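Local coordinates for surface glycan binding protein B (Bacteroides ovatus, PDB 6E57), which binds mixed-linkage beta-glucan at the cell surface and so probably captures cereal glucan for uptake by this gut bacterium, at residues P134-V139 / A151-S156; F141-S146 / Y210-V215; N157-T162 / P174-S179; I164-N169 / L185-P190. One frame throughout, in Å; residues are numbered along the deposited sequence.

Contact 1. Residues P134-V139 / A151-S156; sequences PQSKEV and ARLYGS. With NA (sodium ion), chain N; PO4 (phosphate ion), chain L.
Gln-135 and Ser-156 form an antiparallel hydrogen-bonded pair, with Gln-135 N to Ser-156 O and Ser-156 N to Gln-135 O both 3.1 Å. The pairing is short, because the strands 135-137 and 151-154 cross steeply, at 109°, their axes 6.0 Å apart at the closest point. The corner is made at Gly-155, which has no side chain to keep the chains apart, and its CA comes within 3.3 Å of Gln-135 O. On one face of the pair Gln-135 CG lies against Ser-156 CB, while the amide nitrogen of Gln-135 turns back to the carbonyls of Asp-133 and Leu-130. Ser-136 carries its hydroxyl anti to the backbone N (chi1 -175°), where OG donates to Tyr-154 O at 2.5 Å, from 43° above the carbonyl plane; Arg-143 is a second partner of this hydroxyl. Val-139 CG2 meets Tyr-154 CB at 3.8 Å, the two side chains crossing at about a right angle. Further along, the edge of the Arg-152 guanidinium binds Tyr-154 OH through NH1 and directs both NH1 and NH2 at one phosphate oxygen, with NH2 2.7 Å from O4. Gly-155 O binds a sodium ion at 2.5 Å. Backbone and hydroxyl bonds thus fix the corner, while the carbonyl of Gly-155 serves the sodium ion; the phosphate, probably from the crystallisation liquor, is probably drawn there by the positive charge of Arg-152.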
loop_
_atom_site.group_PDB
_atom_site.type_symbol
_atom_site.label_atom_id
_atom_site.label_comp_id
_atom_site.label_asym_id
_atom_site.label_seq_id
_atom_site.Cartn_x
_atom_site.Cartn_y
_atom_site.Cartn_z
ATOM N N PRO A 134 -18.691 -9.203 10.456
ATOM C CA PRO A 134 -18.339 -7.986 9.727
ATOM C C PRO A 134 -16.867 -7.655 10.008
ATOM O O PRO A 134 -16.459 -7.594 11.169
ATOM C CB PRO A 134 -19.276 -6.904 10.285
ATOM C CG PRO A 134 -20.410 -7.681 10.925
ATOM C CD PRO A 134 -19.793 -8.982 11.401
ATOM N N GLN A 135 -16.087 -7.476 8.940
ATOM C CA GLN A 135 -14.648 -7.308 9.047
ATOM C C GLN A 135 -14.153 -6.404 7.915
ATOM O O GLN A 135 -14.800 -6.291 6.877
ATOM C CB GLN A 135 -13.957 -8.673 9.020
ATOM C CG GLN A 135 -14.193 -9.465 7.743
ATOM C CD GLN A 135 -13.925 -10.934 7.949
ATOM O OE1 GLN A 135 -12.912 -11.469 7.505
ATOM N NE2 GLN A 135 -14.828 -11.597 8.656
ATOM N N SER A 136 -13.002 -5.765 8.145
ATOM C CA SER A 136 -12.410 -4.845 7.193
ATOM C C SER A 136 -10.910 -4.709 7.466
ATOM O O SER A 136 -10.504 -4.479 8.603
ATOM C CB SER A 136 -13.098 -3.505 7.247
ATOM O OG SER A 136 -12.603 -2.634 6.239
ATOM N N LYS A 137 -10.112 -4.875 6.405
ATOM C CA LYS A 137 -8.698 -4.513 6.373
ATOM C C LYS A 137 -8.487 -3.413 5.328
ATOM O O LYS A 137 -9.386 -3.106 4.529
ATOM C CB LYS A 137 -7.826 -5.720 6.017
ATOM C CG LYS A 137 -7.994 -6.931 6.921
ATOM C CD LYS A 137 -6.866 -7.932 6.798
ATOM C CE LYS A 137 -6.875 -8.962 7.908
ATOM N NZ LYS A 137 -5.499 -9.361 8.286
ATOM N N GLU A 138 -7.285 -2.833 5.346
ATOM C CA GLU A 138 -6.861 -1.872 4.349
ATOM C C GLU A 138 -6.443 -2.635 3.089
ATOM O O GLU A 138 -5.596 -3.520 3.153
ATOM C CB GLU A 138 -5.709 -1.015 4.876
ATOM C CG GLU A 138 -5.243 0.036 3.883
ATOM C CD GLU A 138 -4.488 1.207 4.489
ATOM O OE1 GLU A 138 -3.552 0.965 5.287
ATOM O OE2 GLU A 138 -4.845 2.359 4.167
ATOM N N VAL A 139 -7.065 -2.291 1.956
ATOM C CA VAL A 139 -6.676 -2.807 0.647
ATOM C C VAL A 139 -5.535 -1.938 0.098
ATOM O O VAL A 139 -4.411 -2.414 -0.045
ATOM C CB VAL A 139 -7.878 -2.858 -0.315
ATOM C CG1 VAL A 139 -7.448 -3.076 -1.761
ATOM C CG2 VAL A 139 -8.885 -3.914 0.115
ATOM N N ALA A 151 -15.499 8.353 3.239
ATOM C CA ALA A 151 -14.425 7.357 3.220
ATOM C C ALA A 151 -15.025 5.972 2.941
ATOM O O ALA A 151 -16.243 5.812 2.961
ATOM C CB ALA A 151 -13.678 7.386 4.530
ATOM N N ARG A 152 -14.157 4.986 2.681
ATOM C CA ARG A 152 -14.570 3.629 2.325
ATOM C C ARG A 152 -13.913 2.606 3.255
ATOM O O ARG A 152 -12.748 2.743 3.614
ATOM C CB ARG A 152 -14.148 3.271 0.897
ATOM C CG ARG A 152 -14.523 4.302 -0.154
ATOM C CD ARG A 152 -13.993 3.899 -1.509
ATOM N NE ARG A 152 -14.694 4.607 -2.563
ATOM C CZ ARG A 152 -14.768 4.193 -3.820
ATOM N NH1 ARG A 152 -14.103 3.114 -4.198
ATOM N NH2 ARG A 152 -15.516 4.850 -4.690
ATOM N N LEU A 153 -14.686 1.575 3.607
ATOM C CA LEU A 153 -14.181 0.329 4.165
ATOM C C LEU A 153 -14.436 -0.792 3.150
ATOM O O LEU A 153 -15.540 -0.899 2.609
ATOM C CB LEU A 153 -14.891 0.031 5.490
ATOM C CG LEU A 153 -14.738 1.084 6.589
ATOM C CD1 LEU A 153 -15.625 0.751 7.779
ATOM C CD2 LEU A 153 -13.292 1.210 7.032
ATOM N N TYR A 154 -13.400 -1.596 2.886
ATOM C CA TYR A 154 -13.501 -2.845 2.142
ATOM C C TYR A 154 -13.348 -4.012 3.121
ATOM O O TYR A 154 -12.576 -3.924 4.073
ATOM C CB TYR A 154 -12.420 -2.939 1.062
ATOM C CG TYR A 154 -12.566 -1.957 -0.071
ATOM C CD1 TYR A 154 -13.444 -2.194 -1.116
ATOM C CD2 TYR A 154 -11.811 -0.795 -0.112
ATOM C CE1 TYR A 154 -13.576 -1.301 -2.166
ATOM C CE2 TYR A 154 -11.934 0.111 -1.153
ATOM C CZ TYR A 154 -12.817 -0.145 -2.184
ATOM O OH TYR A 154 -12.946 0.744 -3.208
ATOM N N GLY A 155 -14.081 -5.101 2.869
ATOM C CA GLY A 155 -13.981 -6.301 3.681
ATOM C C GLY A 155 -15.050 -7.316 3.329
ATOM O O GLY A 155 -15.270 -7.603 2.151
ATOM N N SER A 156 -15.699 -7.858 4.368
ATOM C CA SER A 156 -16.714 -8.903 4.249
ATOM C C SER A 156 -17.860 -8.638 5.234
ATOM O O SER A 156 -17.643 -8.102 6.323
ATOM C CB SER A 156 -16.115 -10.266 4.482
ATOM O OG SER A 156 -15.003 -10.485 3.628
HETATM NA NA NA N . -15.491 -8.649 -0.130
HETATM P P PO4 L . -15.666 2.414 -7.764
HETATM O O1 PO4 L . -14.996 1.097 -7.439
HETATM O O2 PO4 L . -17.129 2.334 -7.392
HETATM O O3 PO4 L . -15.547 2.691 -9.250
HETATM O O4 PO4 L . -15.002 3.516 -6.962
#

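Contact 2. Residues F141-S146 / Y210-V215; sequences FERIVS and YGADMV
Arg-143 reaches from a type I turn, Phe-141 to Ile-144, to the backbone of strand 209-217, at the edge of an immunoglobulin-like beta sandwich where strand 144-145 runs parallel to it. Its CB faces Met-214 O, 3.7 Å away. CG passes the same oxygen and lies 4.1 Å from Val-215 CG2, the two side chains crossing at about a right angle. The chain then bends (chi2 71°), which carries CD and NE along the strand and presents the end of the guanidinium edge-on to it. NH1 donates to both Ala-212 O at 2.8 Å and Met-214 O at 2.9 Å, approaching the first nearly end-on and the second from above its carbonyl plane. NH2 adds a second bond to Ala-212 O, also 2.9 Å, and binds Ser-136 OG as well. Two nitrogens therefore grip one carbonyl oxygen, holding the flat group against rotation where the strand kinks through Asp-213. A leucine here would probably leave the carbonyls of Ala-212 and Met-214 without these donors and Ser-136 without one hydroxyl partner. Two residues on from the arginine, Val-145 CG2 packs on Val-215 CG1, and Val-215 CA lies 3.5 Å from Arg-143 O.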
loop_
_atom_site.group_PDB
_atom_site.type_symbol
_atom_site.label_atom_id
_atom_site.label_comp_id
_atom_site.label_asym_id
_atom_site.label_seq_id
_atom_site.Cartn_x
_atom_site.Cartn_y
_atom_site.Cartn_z
ATOM N N PHE A 141 -5.218 2.489 0.231
ATOM C CA PHE A 141 -4.873 3.631 1.065
ATOM C C PHE A 141 -6.149 4.309 1.594
ATOM O O PHE A 141 -6.109 5.475 1.989
ATOM C CB PHE A 141 -3.973 4.581 0.270
ATOM C CG PHE A 141 -2.688 3.957 -0.222
ATOM C CD1 PHE A 141 -1.596 3.809 0.627
ATOM C CD2 PHE A 141 -2.567 3.508 -1.531
ATOM C CE1 PHE A 141 -0.415 3.233 0.177
ATOM C CE2 PHE A 141 -1.386 2.930 -1.978
ATOM C CZ PHE A 141 -0.311 2.794 -1.124
ATOM N N GLU A 142 -7.256 3.554 1.654
ATOM C CA GLU A 142 -8.591 4.101 1.945
ATOM C C GLU A 142 -8.760 4.382 3.448
ATOM O O GLU A 142 -9.692 5.083 3.848
ATOM C CB GLU A 142 -9.686 3.163 1.428
ATOM C CG GLU A 142 -9.861 1.882 2.230
ATOM C CD GLU A 142 -8.963 0.717 1.844
ATOM O OE1 GLU A 142 -8.153 0.869 0.902
ATOM O OE2 GLU A 142 -9.079 -0.350 2.492
ATOM N N ARG A 143 -7.861 3.838 4.277
ATOM C CA ARG A 143 -7.891 4.053 5.727
ATOM C C ARG A 143 -7.334 5.439 6.097
ATOM O O ARG A 143 -7.393 5.829 7.255
ATOM C CB ARG A 143 -7.130 2.938 6.454
ATOM C CG ARG A 143 -8.029 1.911 7.128
ATOM C CD ARG A 143 -8.759 0.994 6.168
ATOM N NE ARG A 143 -9.929 0.315 6.719
ATOM C CZ ARG A 143 -9.973 -0.356 7.869
ATOM N NH1 ARG A 143 -9.265 0.038 8.913
ATOM N NH2 ARG A 143 -10.753 -1.415 7.981
ATOM N N ILE A 144 -6.786 6.172 5.124
ATOM C CA ILE A 144 -6.411 7.572 5.318
ATOM C C ILE A 144 -7.607 8.434 4.895
ATOM O O ILE A 144 -7.990 8.436 3.725
ATOM C CB ILE A 144 -5.115 7.909 4.549
ATOM C CG1 ILE A 144 -3.932 7.082 5.063
ATOM C CG2 ILE A 144 -4.817 9.402 4.602
ATOM C CD1 ILE A 144 -2.785 6.979 4.092
ATOM N N VAL A 145 -8.190 9.149 5.865
ATOM C CA VAL A 145 -9.477 9.824 5.708
ATOM C C VAL A 145 -9.341 11.279 6.164
ATOM O O VAL A 145 -8.374 11.641 6.827
ATOM C CB VAL A 145 -10.587 9.098 6.491
ATOM C CG1 VAL A 145 -10.709 7.643 6.070
ATOM C CG2 VAL A 145 -10.388 9.198 7.994
ATOM N N SER A 146 -10.340 12.090 5.806
ATOM C CA SER A 146 -10.343 13.526 6.042
ATOM C C SER A 146 -11.655 13.927 6.712
ATOM O O SER A 146 -12.722 13.466 6.308
ATOM C CB SER A 146 -10.129 14.268 4.746
ATOM O OG SER A 146 -10.255 15.671 4.926
ATOM N N TYR A 210 -17.526 -5.420 16.421
ATOM C CA TYR A 210 -16.456 -6.138 15.737
ATOM C C TYR A 210 -15.335 -5.156 15.388
ATOM O O TYR A 210 -15.602 -4.006 15.040
ATOM C CB TYR A 210 -16.977 -6.806 14.464
ATOM C CG TYR A 210 -18.203 -7.662 14.651
ATOM C CD1 TYR A 210 -19.475 -7.118 14.559
ATOM C CD2 TYR A 210 -18.096 -9.017 14.919
ATOM C CE1 TYR A 210 -20.609 -7.896 14.728
ATOM C CE2 TYR A 210 -19.220 -9.811 15.088
ATOM C CZ TYR A 210 -20.480 -9.248 14.991
ATOM O OH TYR A 210 -21.591 -10.022 15.157
ATOM N N GLY A 211 -14.089 -5.631 15.468
ATOM C CA GLY A 211 -12.912 -4.810 15.208
ATOM C C GLY A 211 -12.665 -4.638 13.720
ATOM O O GLY A 211 -12.925 -5.555 12.936
ATOM N N ALA A 212 -12.166 -3.453 13.339
ATOM C CA ALA A 212 -11.874 -3.116 11.944
ATOM C C ALA A 212 -10.579 -2.295 11.828
ATOM O O ALA A 212 -10.412 -1.530 10.874
ATOM C CB ALA A 212 -13.053 -2.378 11.362
ATOM N N ASP A 213 -9.666 -2.472 12.792
ATOM C CA ASP A 213 -8.299 -1.938 12.733
ATOM C C ASP A 213 -8.332 -0.402 12.668
ATOM O O ASP A 213 -9.306 0.212 13.097
ATOM C CB ASP A 213 -7.512 -2.623 11.609
ATOM C CG ASP A 213 -6.597 -3.726 12.113
ATOM O OD1 ASP A 213 -5.875 -3.480 13.102
ATOM O OD2 ASP A 213 -6.620 -4.825 11.520
ATOM N N MET A 214 -7.249 0.204 12.156
ATOM C CA MET A 214 -6.935 1.625 12.339
ATOM C C MET A 214 -7.414 2.464 11.147
ATOM O O MET A 214 -7.450 1.996 10.008
ATOM C CB MET A 214 -5.424 1.822 12.489
ATOM C CG MET A 214 -4.829 1.058 13.650
ATOM S SD MET A 214 -5.646 1.445 15.217
ATOM C CE MET A 214 -5.249 3.185 15.381
ATOM N N VAL A 215 -7.760 3.721 11.451
ATOM C CA VAL A 215 -8.019 4.782 10.484
ATOM C C VAL A 215 -7.134 5.972 10.868
ATOM O O VAL A 215 -6.888 6.198 12.047
ATOM C CB VAL A 215 -9.515 5.158 10.463
ATOM C CG1 VAL A 215 -9.751 6.587 10.002
ATOM C CG2 VAL A 215 -10.327 4.190 9.614
#

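Contact 3. Residues N157-T162 / P174-S179; sequences NLQNVT and PTYVES. With PO4 (phosphate ion), chain J; PO4 (phosphate ion), chain L.
Tyr-176 lays one face of its ring against the 3-10 turn 158-160, and this is the close-packed part of the contact. Gln-159 CB sits over the middle of the ring, 4.1 Å from its centroid and only 10° off the normal, a CH-pi contact. At the ring's CD1 corner Gln-159 N lies 3.7 Å away and Leu-158 CB 4.3 Å, so backbone and side chain of the turn share the ring. The phenol gets there because CG stands anti to the backbone N (chi1 -174°), which sends the ring from strand 175-177 over the turn. At the other end Pro-174 CG rests 3.4 Å from Thr-162 O, by van der Waals contact alone. The looser side is that of the phenol oxygen. Tyr-176 OH makes a weak bond to a phosphate oxygen, 3.2 Å to O3, while Asn-183 holds the same hydroxyl from within the chain; Asn-157 N reaches O4 of this phosphate in another weak bond, 2.8 Å but bent. A serine in place of Tyr-176 would probably uncover the Gln-159 and Leu-158 side of the turn and leave the Asn-183 amide without its hydroxyl partner. The turn is therefore joined to the strand by apolar and CH-pi packing rather than by direct polar bonds, and the phosphate, probably picked up from the crystallisation liquor, bridges the two segments only weakly.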
loop_
_atom_site.group_PDB
_atom_site.type_symbol
_atom_site.label_atom_id
_atom_site.label_comp_id
_atom_site.label_asym_id
_atom_site.label_seq_id
_atom_site.Cartn_x
_atom_site.Cartn_y
_atom_site.Cartn_z
ATOM N N ASN A 157 -19.074 -9.019 4.819
ATOM C CA ASN A 157 -20.285 -8.991 5.642
ATOM C C ASN A 157 -20.567 -7.571 6.157
ATOM O O ASN A 157 -21.220 -7.405 7.184
ATOM C CB ASN A 157 -20.177 -9.988 6.797
ATOM C CG ASN A 157 -19.812 -11.381 6.332
ATOM O OD1 ASN A 157 -18.824 -11.950 6.785
ATOM N ND2 ASN A 157 -20.596 -11.932 5.420
ATOM N N LEU A 158 -20.114 -6.550 5.420
ATOM C CA LEU A 158 -20.202 -5.168 5.875
ATOM C C LEU A 158 -21.616 -4.615 5.668
ATOM O O LEU A 158 -21.920 -3.542 6.178
ATOM C CB LEU A 158 -19.174 -4.311 5.132
ATOM C CG LEU A 158 -17.720 -4.501 5.552
ATOM C CD1 LEU A 158 -16.818 -3.560 4.768
ATOM C CD2 LEU A 158 -17.548 -4.285 7.044
ATOM N N GLN A 159 -22.468 -5.339 4.927
ATOM C CA GLN A 159 -23.883 -4.968 4.775
ATOM C C GLN A 159 -24.615 -5.056 6.123
ATOM O O GLN A 159 -25.693 -4.493 6.267
ATOM C CB GLN A 159 -24.594 -5.843 3.739
ATOM C CG GLN A 159 -24.647 -7.324 4.088
ATOM C CD GLN A 159 -23.731 -8.141 3.210
ATOM O OE1 GLN A 159 -22.507 -8.040 3.291
ATOM N NE2 GLN A 159 -24.328 -8.954 2.352
ATOM N N ASN A 160 -24.026 -5.767 7.094
ATOM C CA ASN A 160 -24.600 -5.950 8.429
ATOM C C ASN A 160 -24.452 -4.682 9.284
ATOM O O ASN A 160 -25.219 -4.496 10.227
ATOM C CB ASN A 160 -23.949 -7.126 9.160
ATOM C CG ASN A 160 -24.231 -8.465 8.514
ATOM O OD1 ASN A 160 -24.952 -8.549 7.523
ATOM N ND2 ASN A 160 -23.670 -9.523 9.079
ATOM N N VAL A 161 -23.473 -3.829 8.959
ATOM C CA VAL A 161 -23.047 -2.725 9.828
ATOM C C VAL A 161 -24.079 -1.589 9.776
ATOM O O VAL A 161 -24.350 -1.048 8.712
ATOM C CB VAL A 161 -21.650 -2.213 9.429
ATOM C CG1 VAL A 161 -21.170 -1.113 10.365
ATOM C CG2 VAL A 161 -20.628 -3.340 9.359
ATOM N N THR A 162 -24.621 -1.218 10.943
ATOM C CA THR A 162 -25.567 -0.098 11.071
ATOM C C THR A 162 -24.879 1.147 11.653
ATOM O O THR A 162 -25.413 2.251 11.537
ATOM C CB THR A 162 -26.780 -0.489 11.924
ATOM O OG1 THR A 162 -26.309 -1.003 13.170
ATOM C CG2 THR A 162 -27.665 -1.514 11.249
ATOM N N PRO A 174 -23.918 4.684 7.517
ATOM C CA PRO A 174 -23.131 3.846 6.616
ATOM C C PRO A 174 -23.998 3.393 5.434
ATOM O O PRO A 174 -25.185 3.104 5.610
ATOM C CB PRO A 174 -22.708 2.664 7.496
ATOM C CG PRO A 174 -23.848 2.535 8.481
ATOM C CD PRO A 174 -24.303 3.959 8.739
ATOM N N THR A 175 -23.389 3.356 4.246
ATOM C CA THR A 175 -24.049 2.941 3.030
ATOM C C THR A 175 -23.180 1.887 2.338
ATOM O O THR A 175 -22.025 2.145 2.013
ATOM C CB THR A 175 -24.341 4.151 2.134
ATOM O OG1 THR A 175 -25.166 5.049 2.877
ATOM C CG2 THR A 175 -25.030 3.782 0.838
ATOM N N TYR A 176 -23.754 0.696 2.141
ATOM C CA TYR A 176 -23.119 -0.390 1.419
ATOM C C TYR A 176 -23.352 -0.179 -0.081
ATOM O O TYR A 176 -24.489 -0.220 -0.550
ATOM C CB TYR A 176 -23.674 -1.730 1.906
ATOM C CG TYR A 176 -22.999 -2.946 1.327
ATOM C CD1 TYR A 176 -21.776 -3.389 1.807
ATOM C CD2 TYR A 176 -23.588 -3.664 0.304
ATOM C CE1 TYR A 176 -21.158 -4.513 1.282
ATOM C CE2 TYR A 176 -22.984 -4.787 -0.234
ATOM C CZ TYR A 176 -21.765 -5.216 0.255
ATOM O OH TYR A 176 -21.182 -6.326 -0.281
ATOM N N VAL A 177 -22.265 0.058 -0.822
ATOM C CA VAL A 177 -22.337 0.401 -2.238
ATOM C C VAL A 177 -22.003 -0.842 -3.067
ATOM O O VAL A 177 -20.954 -1.447 -2.885
ATOM C CB VAL A 177 -21.396 1.574 -2.581
ATOM C CG1 VAL A 177 -21.499 1.972 -4.048
ATOM C CG2 VAL A 177 -21.644 2.775 -1.677
ATOM N N GLU A 178 -22.916 -1.205 -3.976
ATOM C CA GLU A 178 -22.656 -2.212 -4.992
ATOM C C GLU A 178 -21.809 -1.581 -6.102
ATOM O O GLU A 178 -22.067 -0.452 -6.519
ATOM C CB GLU A 178 -23.966 -2.780 -5.536
ATOM C CG GLU A 178 -24.736 -3.589 -4.509
ATOM C CD GLU A 178 -25.498 -4.775 -5.074
ATOM O OE1 GLU A 178 -25.920 -4.704 -6.250
ATOM O OE2 GLU A 178 -25.660 -5.770 -4.339
ATOM N N SER A 179 -20.805 -2.330 -6.568
ATOM C CA SER A 179 -19.794 -1.831 -7.490
ATOM C C SER A 179 -19.456 -2.902 -8.532
ATOM O O SER A 179 -19.691 -4.090 -8.310
ATOM C CB SER A 179 -18.567 -1.398 -6.728
ATOM O OG SER A 179 -17.525 -1.011 -7.610
HETATM P P PO4 J . -19.529 -9.064 1.156
HETATM O O1 PO4 J . -18.890 -10.370 1.575
HETATM O O2 PO4 J . -21.001 -9.280 0.915
HETATM O O3 PO4 J . -18.865 -8.561 -0.107
HETATM O O4 PO4 J . -19.355 -8.038 2.263
HETATM P P PO4 L . -15.666 2.414 -7.764
HETATM O O1 PO4 L . -14.996 1.097 -7.439
HETATM O O2 PO4 L . -17.129 2.334 -7.392
HETATM O O3 PO4 L . -15.547 2.691 -9.250
HETATM O O4 PO4 L . -15.002 3.516 -6.962
#

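Contact 4. Residues I164-N169 / L185-P190; sequences ILLGGN and LEYTIP
Asn-169 N donates to Leu-166 O at 3.0 Å, and Leu-166 N returns a bond to Asn-169 O, together closing a type I' turn whose corners are Gly-167 and Gly-168. This hairpin, between strands 163-166 and 169-171, belongs to one sheet of an immunoglobulin-like beta sandwich, and strand 184-188 to the sheet packed on it. The axes of strands 164-166 and 185-188 come no closer than 9.9 Å and are inclined at 44°, so side chains rather than backbones meet across the gap. Ile-164 puts CD1 over one face of the Tyr-187 ring, 3.7 Å from CG and displaced from the middle toward that side, in a CH-pi contact; the two side chains cross at about a right angle. The same methyl also touches Leu-185 CD2 at 3.9 Å, wedging between the two alternate side chains that strand 185-188 directs inward. Tyr-187 has its CG between the backbone N and the carbonyl carbon (chi1 69°), which lays the ring along the interface instead of straight across it. Leu-166 CD1 then comes to the ring's edge, 4.4 Å from CE2, and packs on Ile-189 CD1 at 3.8 Å. The layer is thus an apolar one, with a phenol ring met at its face by one branched chain and at its edge by another, and strand 150-154 adds Leu-153 to the same interior. At the hairpin end Asn-169 and Pro-190 slide past each other, with Asn-169 CB 3.9 Å from Pro-190 CG.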
loop_
_atom_site.group_PDB
_atom_site.type_symbol
_atom_site.label_atom_id
_atom_site.label_comp_id
_atom_site.label_asym_id
_atom_site.label_seq_id
_atom_site.Cartn_x
_atom_site.Cartn_y
_atom_site.Cartn_z
ATOM N N ILE A 164 -20.618 2.792 12.719
ATOM C CA ILE A 164 -19.184 2.722 12.936
ATOM C C ILE A 164 -18.836 3.680 14.078
ATOM O O ILE A 164 -19.307 4.815 14.093
ATOM C CB ILE A 164 -18.400 3.073 11.655
ATOM C CG1 ILE A 164 -18.776 2.164 10.483
ATOM C CG2 ILE A 164 -16.904 3.046 11.931
ATOM C CD1 ILE A 164 -18.312 2.674 9.141
ATOM N N LEU A 165 -18.009 3.207 15.017
ATOM C CA LEU A 165 -17.533 4.013 16.139
ATOM C C LEU A 165 -16.114 4.503 15.826
ATOM O O LEU A 165 -15.239 3.708 15.480
ATOM C CB LEU A 165 -17.563 3.177 17.425
ATOM C CG LEU A 165 -18.898 2.511 17.763
ATOM C CD1 LEU A 165 -18.808 1.771 19.089
ATOM C CD2 LEU A 165 -20.035 3.525 17.797
ATOM N N LEU A 166 -15.909 5.820 15.948
ATOM C CA LEU A 166 -14.646 6.467 15.638
ATOM C C LEU A 166 -14.387 7.569 16.670
ATOM O O LEU A 166 -15.043 8.617 16.649
ATOM C CB LEU A 166 -14.719 7.034 14.217
ATOM C CG LEU A 166 -13.379 7.299 13.532
ATOM C CD1 LEU A 166 -13.554 7.368 12.024
ATOM C CD2 LEU A 166 -12.733 8.573 14.050
ATOM N N GLY A 167 -13.439 7.302 17.576
ATOM C CA GLY A 167 -12.969 8.264 18.570
ATOM C C GLY A 167 -14.107 8.978 19.282
ATOM O O GLY A 167 -14.159 10.210 19.304
ATOM N N GLY A 168 -15.030 8.196 19.851
ATOM C CA GLY A 168 -16.116 8.728 20.667
ATOM C C GLY A 168 -17.372 9.027 19.862
ATOM O O GLY A 168 -18.471 8.979 20.411
ATOM N N ASN A 169 -17.213 9.350 18.571
ATOM C CA ASN A 169 -18.345 9.629 17.687
ATOM C C ASN A 169 -19.004 8.307 17.278
ATOM O O ASN A 169 -18.340 7.279 17.173
ATOM C CB ASN A 169 -17.932 10.441 16.455
ATOM C CG ASN A 169 -17.295 11.766 16.812
ATOM O OD1 ASN A 169 -16.253 11.800 17.462
ATOM N ND2 ASN A 169 -17.909 12.860 16.391
ATOM N N LEU A 185 -18.217 -0.139 2.173
ATOM C CA LEU A 185 -19.067 0.584 3.099
ATOM C C LEU A 185 -18.631 2.053 3.101
ATOM O O LEU A 185 -17.534 2.383 3.549
ATOM C CB LEU A 185 -18.949 -0.049 4.489
ATOM C CG LEU A 185 -20.013 0.372 5.502
ATOM C CD1 LEU A 185 -21.396 -0.103 5.081
ATOM C CD2 LEU A 185 -19.671 -0.160 6.885
ATOM N N GLU A 186 -19.494 2.912 2.548
ATOM C CA GLU A 186 -19.278 4.348 2.496
ATOM C C GLU A 186 -19.754 4.951 3.822
ATOM O O GLU A 186 -20.800 4.563 4.337
ATOM C CB GLU A 186 -20.026 4.940 1.300
ATOM C CG GLU A 186 -19.456 6.254 0.797
ATOM C CD GLU A 186 -19.977 6.674 -0.569
ATOM O OE1 GLU A 186 -21.212 6.823 -0.713
ATOM O OE2 GLU A 186 -19.150 6.835 -1.492
ATOM N N TYR A 187 -18.971 5.888 4.368
ATOM C CA TYR A 187 -19.305 6.555 5.620
ATOM C C TYR A 187 -18.660 7.944 5.643
ATOM O O TYR A 187 -17.624 8.153 5.023
ATOM C CB TYR A 187 -18.886 5.692 6.814
ATOM C CG TYR A 187 -17.398 5.547 7.026
ATOM C CD1 TYR A 187 -16.609 4.839 6.132
ATOM C CD2 TYR A 187 -16.779 6.090 8.140
ATOM C CE1 TYR A 187 -15.246 4.692 6.328
ATOM C CE2 TYR A 187 -15.417 5.949 8.352
ATOM C CZ TYR A 187 -14.647 5.247 7.444
ATOM O OH TYR A 187 -13.303 5.107 7.643
ATOM N N THR A 188 -19.299 8.879 6.357
ATOM C CA THR A 188 -18.836 10.259 6.485
ATOM C C THR A 188 -18.093 10.427 7.815
ATOM O O THR A 188 -18.607 10.054 8.870
ATOM C CB THR A 188 -20.003 11.253 6.401
ATOM O OG1 THR A 188 -20.811 10.924 5.272
ATOM C CG2 THR A 188 -19.541 12.689 6.287
ATOM N N ILE A 189 -16.889 11.005 7.750
ATOM C CA ILE A 189 -16.109 11.345 8.939
ATOM C C ILE A 189 -16.690 12.630 9.524
ATOM O O ILE A 189 -16.855 13.613 8.805
ATOM C CB ILE A 189 -14.609 11.505 8.609
ATOM C CG1 ILE A 189 -14.040 10.309 7.838
ATOM C CG2 ILE A 189 -13.813 11.779 9.876
ATOM C CD1 ILE A 189 -14.056 9.003 8.600
ATOM N N PRO A 190 -17.032 12.676 10.832
ATOM C CA PRO A 190 -17.495 13.917 11.453
ATOM C C PRO A 190 -16.413 15.005 11.380
ATOM O O PRO A 190 -15.224 14.687 11.400
ATOM C CB PRO A 190 -17.784 13.536 12.913
ATOM C CG PRO A 190 -17.907 12.022 12.901
ATOM C CD PRO A 190 -17.012 11.548 11.775
#

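In the fold
All four contacts lie in one immunoglobulin-like sandwich, their centres 8 to 15 Å apart. Contacts 1 and 2 are interlaced along the chain and are the closest pair, joined by the bond between Ser-136 OG and Arg-143. Contact 3 crosses contact 4, and both are nested inside the long loop that contact 2 closes. Strands 150-154, 184-188 and 175-177 form one sheet, linking contacts 1, 4 and 3, while strands 144-145, 209-217 and 163-166 belong to the facing sheet of contacts 2 and 4. Tyr-187 and Leu-153 meet between the sheets. The glucan pocket, with Trp-322 and Trp-372, lies in a later part of the chain, so these contacts shape a domain separate from the glucan-binding one.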